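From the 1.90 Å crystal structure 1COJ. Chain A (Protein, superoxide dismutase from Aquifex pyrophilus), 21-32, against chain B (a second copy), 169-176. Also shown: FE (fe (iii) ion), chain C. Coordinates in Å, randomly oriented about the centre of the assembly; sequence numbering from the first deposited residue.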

ATOM      1  N   ASN A  21       6.960 -27.865  16.143  1.00 16.40           N
ATOM      2  CA  ASN A  21       7.972 -27.044  16.804  1.00 16.26           C
ATOM      3  C   ASN A  21       8.903 -26.502  15.740  1.00 15.31           C
ATOM      4  O   ASN A  21       9.459 -25.411  15.877  1.00 14.97           O
ATOM      5  CB  ASN A  21       8.768 -27.870  17.823  1.00 16.62           C
ATOM      6  CG  ASN A  21       7.926 -28.316  18.996  1.00 18.51           C
ATOM      7  OD1 ASN A  21       8.222 -29.301  19.670  1.00 24.82           O
ATOM      8  ND2 ASN A  21       6.916 -27.542  19.295  1.00 13.79           N
ATOM      9  N   GLU A  22       9.054 -27.272  14.667  1.00 15.18           N
ATOM     10  CA  GLU A  22       9.898 -26.886  13.549  1.00 17.91           C
ATOM     11  C   GLU A  22       9.335 -25.618  12.910  1.00 15.77           C
ATOM     12  O   GLU A  22      10.085 -24.769  12.440  1.00 15.35           O
ATOM     13  CB  GLU A  22       9.955 -28.014  12.514  1.00 22.49           C
ATOM     14  CG  GLU A  22      10.896 -27.742  11.341  1.00 35.25           C
ATOM     15  CD  GLU A  22      10.934 -28.865  10.304  1.00 42.42           C
ATOM     16  OE1 GLU A  22      11.861 -28.860   9.463  1.00 45.45           O
ATOM     17  OE2 GLU A  22      10.045 -29.747  10.315  1.00 47.24           O
ATOM     18  N   GLN A  23       8.011 -25.510  12.882  1.00 13.32           N
ATOM     19  CA  GLN A  23       7.332 -24.348  12.320  1.00 12.97           C
ATOM     20  C   GLN A  23       7.428 -23.159  13.281  1.00 13.51           C
ATOM     21  O   GLN A  23       7.686 -22.022  12.864  1.00 14.31           O
ATOM     22  CB  GLN A  23       5.861 -24.691  12.049  1.00 12.13           C
ATOM     23  CG  GLN A  23       5.005 -23.536  11.554  1.00 12.51           C
ATOM     24  CD  GLN A  23       5.454 -23.008  10.214  1.00 11.83           C
ATOM     25  OE1 GLN A  23       5.050 -23.511   9.167  1.00 11.95           O
ATOM     26  NE2 GLN A  23       6.307 -21.995  10.238  1.00 12.25           N
ATOM     27  N   ILE A  24       7.231 -23.433  14.565  1.00 10.94           N
ATOM     28  CA  ILE A  24       7.282 -22.408  15.600  1.00 11.65           C
ATOM     29  C   ILE A  24       8.659 -21.757  15.757  1.00 13.20           C
ATOM     30  O   ILE A  24       8.758 -20.538  15.919  1.00 12.23           O
ATOM     31  CB  ILE A  24       6.842 -22.988  16.969  1.00 11.89           C
ATOM     32  CG1 ILE A  24       5.367 -23.403  16.927  1.00 14.40           C
ATOM     33  CG2 ILE A  24       7.097 -21.986  18.093  1.00 12.33           C
ATOM     34  CD1 ILE A  24       4.400 -22.260  16.687  1.00 15.92           C
ATOM     35  N   GLU A  25       9.714 -22.562  15.672  1.00 12.77           N
ATOM     36  CA  GLU A  25      11.080 -22.075  15.855  1.00 13.89           C
ATOM     37  C   GLU A  25      11.469 -20.817  15.066  1.00 13.17           C
ATOM     38  O   GLU A  25      11.752 -19.774  15.667  1.00 12.64           O
ATOM     39  CB  GLU A  25      12.089 -23.211  15.626  1.00 16.03           C
ATOM     40  CG  GLU A  25      13.531 -22.890  16.045  1.00 18.45           C
ATOM     41  CD  GLU A  25      13.716 -22.747  17.557  1.00 22.44           C
ATOM     42  OE1 GLU A  25      14.814 -22.324  17.986  1.00 24.55           O
ATOM     43  OE2 GLU A  25      12.778 -23.063  18.321  1.00 21.69           O
ATOM     44  N   PRO A  26      11.471 -20.881  13.722  1.00 11.18           N
ATOM     45  CA  PRO A  26      11.846 -19.685  12.965  1.00 11.17           C
ATOM     46  C   PRO A  26      10.856 -18.533  13.126  1.00 11.36           C
ATOM     47  O   PRO A  26      11.249 -17.365  13.119  1.00 11.53           O
ATOM     48  CB  PRO A  26      11.898 -20.195  11.523  1.00 11.38           C
ATOM     49  CG  PRO A  26      10.864 -21.266  11.506  1.00 10.96           C
ATOM     50  CD  PRO A  26      11.126 -21.987  12.808  1.00 11.73           C
ATOM     51  N   HIS A  27       9.584 -18.861  13.307  1.00 11.17           N
ATOM     52  CA  HIS A  27       8.551 -17.842  13.458  1.00 12.10           C
ATOM     53  C   HIS A  27       8.791 -16.997  14.706  1.00 13.35           C
ATOM     54  O   HIS A  27       8.738 -15.764  14.650  1.00 11.82           O
ATOM     55  CB  HIS A  27       7.163 -18.489  13.513  1.00 11.48           C
ATOM     56  CG  HIS A  27       6.040 -17.551  13.195  1.00 13.92           C
ATOM     57  ND1 HIS A  27       4.705 -17.889  13.266  1.00 14.16           N
ATOM     58  CD2 HIS A  27       6.067 -16.254  12.786  1.00 13.93           C
ATOM     59  CE1 HIS A  27       3.984 -16.817  12.907  1.00 17.87           C
ATOM     60  NE2 HIS A  27       4.767 -15.797  12.606  1.00 18.29           N
ATOM     61  N   PHE A  28       9.101 -17.665  15.812  1.00 12.86           N
ATOM     62  CA  PHE A  28       9.343 -16.993  17.082  1.00 13.05           C
ATOM     63  C   PHE A  28      10.752 -16.417  17.206  1.00 12.55           C
ATOM     64  O   PHE A  28      10.925 -15.234  17.498  1.00 12.34           O
ATOM     65  CB  PHE A  28       9.081 -17.954  18.247  1.00 12.39           C
ATOM     66  CG  PHE A  28       8.988 -17.276  19.583  1.00 11.97           C
ATOM     67  CD1 PHE A  28       7.756 -16.855  20.077  1.00 11.33           C
ATOM     68  CD2 PHE A  28      10.132 -17.042  20.341  1.00 11.29           C
ATOM     69  CE1 PHE A  28       7.661 -16.206  21.312  1.00 12.15           C
ATOM     70  CE2 PHE A  28      10.051 -16.395  21.574  1.00 12.26           C
ATOM     71  CZ  PHE A  28       8.812 -15.976  22.061  1.00 11.40           C
ATOM     72  N   GLU A  29      11.752 -17.258  16.963  1.00 12.37           N
ATOM     73  CA  GLU A  29      13.148 -16.867  17.088  1.00 12.20           C
ATOM     74  C   GLU A  29      13.700 -15.915  16.033  1.00 11.13           C
ATOM     75  O   GLU A  29      14.555 -15.090  16.342  1.00 12.76           O
ATOM     76  CB  GLU A  29      14.039 -18.111  17.169  1.00 12.22           C
ATOM     77  CG  GLU A  29      13.712 -19.049  18.324  1.00 14.69           C
ATOM     78  CD  GLU A  29      13.879 -18.403  19.692  1.00 16.09           C
ATOM     79  OE1 GLU A  29      14.700 -17.470  19.832  1.00 17.34           O
ATOM     80  OE2 GLU A  29      13.189 -18.841  20.635  1.00 17.04           O
ATOM     81  N   ALA A  30      13.240 -16.027  14.793  1.00 11.29           N
ATOM     82  CA  ALA A  30      13.750 -15.156  13.741  1.00 11.91           C
ATOM     83  C   ALA A  30      12.846 -13.977  13.406  1.00 12.63           C
ATOM     84  O   ALA A  30      13.266 -12.821  13.497  1.00 13.85           O
ATOM     85  CB  ALA A  30      14.059 -15.960  12.483  1.00 10.26           C
ATOM     86  N   HIS A  31      11.610 -14.270  13.019  1.00 11.36           N
ATOM     87  CA  HIS A  31      10.660 -13.230  12.644  1.00 12.08           C
ATOM     88  C   HIS A  31      10.230 -12.329  13.781  1.00 11.20           C
ATOM     89  O   HIS A  31      10.485 -11.129  13.751  1.00 12.96           O
ATOM     90  CB  HIS A  31       9.449 -13.851  11.958  1.00 10.63           C
ATOM     91  CG  HIS A  31       9.790 -14.551  10.679  1.00 12.46           C
ATOM     92  ND1 HIS A  31      10.252 -13.868   9.572  1.00 11.05           N
ATOM     93  CD2 HIS A  31       9.802 -15.861  10.345  1.00 12.54           C
ATOM     94  CE1 HIS A  31      10.537 -14.733   8.610  1.00 12.95           C
ATOM     95  NE2 HIS A  31      10.275 -15.946   9.050  1.00 12.39           N
ATOM     96  N   TYR A  32       9.589 -12.904  14.791  1.00 11.25           N
ATOM     97  CA  TYR A  32       9.131 -12.131  15.938  1.00  9.74           C
ATOM     98  C   TYR A  32      10.252 -11.304  16.582  1.00  9.71           C
ATOM     99  O   TYR A  32      10.129 -10.084  16.741  1.00  8.49           O
ATOM    100  CB  TYR A  32       8.480 -13.066  16.961  1.00  8.46           C
ATOM    101  CG  TYR A  32       8.323 -12.481  18.347  1.00  9.14           C
ATOM    102  CD1 TYR A  32       7.642 -11.280  18.554  1.00  7.48           C
ATOM    103  CD2 TYR A  32       8.874 -13.124  19.455  1.00  7.42           C
ATOM    104  CE1 TYR A  32       7.517 -10.735  19.843  1.00  9.58           C
ATOM    105  CE2 TYR A  32       8.758 -12.595  20.733  1.00  9.30           C
ATOM    106  CZ  TYR A  32       8.081 -11.404  20.926  1.00 10.07           C
ATOM    107  OH  TYR A  32       7.974 -10.897  22.199  1.00  8.88           O
TER
ATOM    108  N   TYR B 169      11.454 -19.363  -1.113  1.00 11.58           N
ATOM    109  CA  TYR B 169      12.601 -19.996  -0.454  1.00 11.71           C
ATOM    110  C   TYR B 169      12.348 -20.689   0.888  1.00 11.74           C
ATOM    111  O   TYR B 169      13.242 -21.361   1.416  1.00 12.30           O
ATOM    112  CB  TYR B 169      13.713 -18.954  -0.269  1.00 11.20           C
ATOM    113  CG  TYR B 169      13.312 -17.753   0.571  1.00 13.03           C
ATOM    114  CD1 TYR B 169      13.458 -17.768   1.958  1.00 13.56           C
ATOM    115  CD2 TYR B 169      12.766 -16.610  -0.018  1.00 14.05           C
ATOM    116  CE1 TYR B 169      13.068 -16.680   2.740  1.00 12.58           C
ATOM    117  CE2 TYR B 169      12.373 -15.513   0.755  1.00 14.69           C
ATOM    118  CZ  TYR B 169      12.525 -15.556   2.133  1.00 16.67           C
ATOM    119  OH  TYR B 169      12.107 -14.493   2.907  1.00 16.17           O
ATOM    120  N   TYR B 170      11.142 -20.560   1.431  1.00 10.27           N
ATOM    121  CA  TYR B 170      10.849 -21.152   2.730  1.00 11.82           C
ATOM    122  C   TYR B 170      11.002 -22.660   2.874  1.00 13.68           C
ATOM    123  O   TYR B 170      11.353 -23.140   3.951  1.00 14.25           O
ATOM    124  CB  TYR B 170       9.482 -20.706   3.251  1.00 10.25           C
ATOM    125  CG  TYR B 170       9.581 -20.136   4.639  1.00 12.03           C
ATOM    126  CD1 TYR B 170       9.987 -18.818   4.847  1.00 11.29           C
ATOM    127  CD2 TYR B 170       9.346 -20.940   5.750  1.00 13.81           C
ATOM    128  CE1 TYR B 170      10.163 -18.330   6.131  1.00 11.63           C
ATOM    129  CE2 TYR B 170       9.516 -20.468   7.016  1.00 14.66           C
ATOM    130  CZ  TYR B 170       9.927 -19.169   7.217  1.00 13.44           C
ATOM    131  OH  TYR B 170      10.143 -18.731   8.510  1.00 13.90           O
ATOM    132  N   VAL B 171      10.754 -23.408   1.807  1.00 14.31           N
ATOM    133  CA  VAL B 171      10.884 -24.861   1.868  1.00 14.15           C
ATOM    134  C   VAL B 171      12.346 -25.265   2.090  1.00 13.69           C
ATOM    135  O   VAL B 171      12.640 -26.106   2.937  1.00 15.89           O
ATOM    136  CB  VAL B 171      10.344 -25.539   0.577  1.00 14.42           C
ATOM    137  CG1 VAL B 171      10.604 -27.048   0.613  1.00 13.38           C
ATOM    138  CG2 VAL B 171       8.851 -25.258   0.414  1.00 11.89           C
ATOM    139  N   ASP B 172      13.258 -24.622   1.367  1.00 12.71           N
ATOM    140  CA  ASP B 172      14.679 -24.932   1.462  1.00 12.83           C
ATOM    141  C   ASP B 172      15.454 -24.219   2.553  1.00 16.06           C
ATOM    142  O   ASP B 172      16.276 -24.831   3.231  1.00 18.06           O
ATOM    143  CB  ASP B 172      15.382 -24.636   0.134  1.00 12.41           C
ATOM    144  CG  ASP B 172      14.946 -25.557  -0.981  1.00 15.62           C
ATOM    145  OD1 ASP B 172      15.127 -25.179  -2.154  1.00 17.32           O
ATOM    146  OD2 ASP B 172      14.429 -26.655  -0.694  1.00 16.01           O
ATOM    147  N   TYR B 173      15.199 -22.929   2.722  1.00 15.06           N
ATOM    148  CA  TYR B 173      15.953 -22.132   3.681  1.00 14.99           C
ATOM    149  C   TYR B 173      15.202 -21.522   4.842  1.00 15.33           C
ATOM    150  O   TYR B 173      15.808 -20.850   5.682  1.00 16.05           O
ATOM    151  CB  TYR B 173      16.671 -21.014   2.926  1.00 15.55           C
ATOM    152  CG  TYR B 173      17.579 -21.523   1.835  1.00 16.23           C
ATOM    153  CD1 TYR B 173      18.848 -22.009   2.136  1.00 17.00           C
ATOM    154  CD2 TYR B 173      17.159 -21.556   0.505  1.00 16.46           C
ATOM    155  CE1 TYR B 173      19.681 -22.517   1.144  1.00 17.89           C
ATOM    156  CE2 TYR B 173      17.989 -22.064  -0.499  1.00 16.00           C
ATOM    157  CZ  TYR B 173      19.250 -22.542  -0.170  1.00 16.99           C
ATOM    158  OH  TYR B 173      20.092 -23.034  -1.143  1.00 17.12           O
ATOM    159  N   LYS B 174      13.898 -21.758   4.908  1.00 15.39           N
ATOM    160  CA  LYS B 174      13.074 -21.186   5.963  1.00 14.81           C
ATOM    161  C   LYS B 174      13.288 -19.665   5.957  1.00 12.92           C
ATOM    162  O   LYS B 174      13.232 -19.051   4.899  1.00 13.29           O
ATOM    163  CB  LYS B 174      13.403 -21.819   7.320  1.00 16.61           C
ATOM    164  CG  LYS B 174      12.972 -23.279   7.432  1.00 20.00           C
ATOM    165  CD  LYS B 174      13.330 -23.855   8.792  1.00 25.57           C
ATOM    166  CE  LYS B 174      12.853 -25.294   8.945  1.00 27.93           C
ATOM    167  NZ  LYS B 174      13.497 -26.222   7.969  1.00 32.07           N
ATOM    168  N   ASN B 175      13.585 -19.069   7.105  1.00 13.19           N
ATOM    169  CA  ASN B 175      13.789 -17.619   7.182  1.00 14.93           C
ATOM    170  C   ASN B 175      15.074 -17.093   6.532  1.00 16.27           C
ATOM    171  O   ASN B 175      15.217 -15.879   6.359  1.00 17.30           O
ATOM    172  CB  ASN B 175      13.796 -17.174   8.643  1.00 15.31           C
ATOM    173  CG  ASN B 175      14.947 -17.776   9.419  1.00 17.94           C
ATOM    174  OD1 ASN B 175      14.917 -18.954   9.762  1.00 18.81           O
ATOM    175  ND2 ASN B 175      15.977 -16.983   9.676  1.00 17.45           N
ATOM    176  N   LYS B 176      16.013 -17.981   6.215  1.00 15.60           N
ATOM    177  CA  LYS B 176      17.299 -17.581   5.641  1.00 17.25           C
ATOM    178  C   LYS B 176      17.285 -17.207   4.160  1.00 16.51           C
ATOM    179  O   LYS B 176      17.523 -18.049   3.291  1.00 17.19           O
ATOM    180  CB  LYS B 176      18.339 -18.675   5.881  1.00 20.22           C
ATOM    181  CG  LYS B 176      18.499 -19.058   7.344  1.00 26.88           C
ATOM    182  CD  LYS B 176      19.469 -20.223   7.526  1.00 33.51           C
ATOM    183  CE  LYS B 176      18.948 -21.529   6.911  1.00 38.16           C
ATOM    184  NZ  LYS B 176      17.725 -22.060   7.592  1.00 40.43           N
TER
HETATM  185 FE    FE C 213       4.250 -14.037  11.516  0.55 20.15          FE
HETATM  186  O   HOH W   1       3.536 -12.462  10.509  1.00 13.62           O

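How do the two backbones meet? Chain A offers a helix, chain B the end of a weakly bonded helix and the turn that follows it. Lys B174 leaves helical geometry with positive phi, and a type II' turn from Tyr B173 to Lys B176 carries the chain onward. The CA-to-CB bonds of Tyr B170, Lys B174 and Asn B175 all point toward the helix. The backbones come nearest at Pro A26 and Asn B175, whose CA atoms lie 6.4 Å apart.

Why does His A31 reach Tyr B170 when its CA-to-CB bond points sideways? Its chi1 is m, and with chi2 at -66° the ring swings its NE2 to 2.8 Å from Tyr B170 OH, a hydrogen bond in which either atom could be the donor. Tyr B170 contributes an unusual chi1 of -127°, between wells, that accompanies this reach. The rings meet rim to rim, planes 24° apart, so the polar contact lies at their edges and is no stack.

What joins the charged ends? Glu A22 is extended, with chi1 and chi2 both t, which brings its carboxylate within range although its CA-to-CB bond is sideways. Lys B174 runs m, t, t and then turns at chi4 to p. Its NZ lies 3.4 Å from Glu A22 OE1: a salt bridge between opposite charges, with only a weak hydrogen bond at this distance.

What fills the space between these polar contacts? Pro A26, at a kink in the helix, presents its ring, with CB 3.8 Å from Tyr B170 OH and 3.7 Å from Asn B175 OD1. Asn B175, with chi1 p, also sets its ND2 3.6 Å from Ala A30 CB, a van der Waals contact, so its amide lies along the small side chains of the helix.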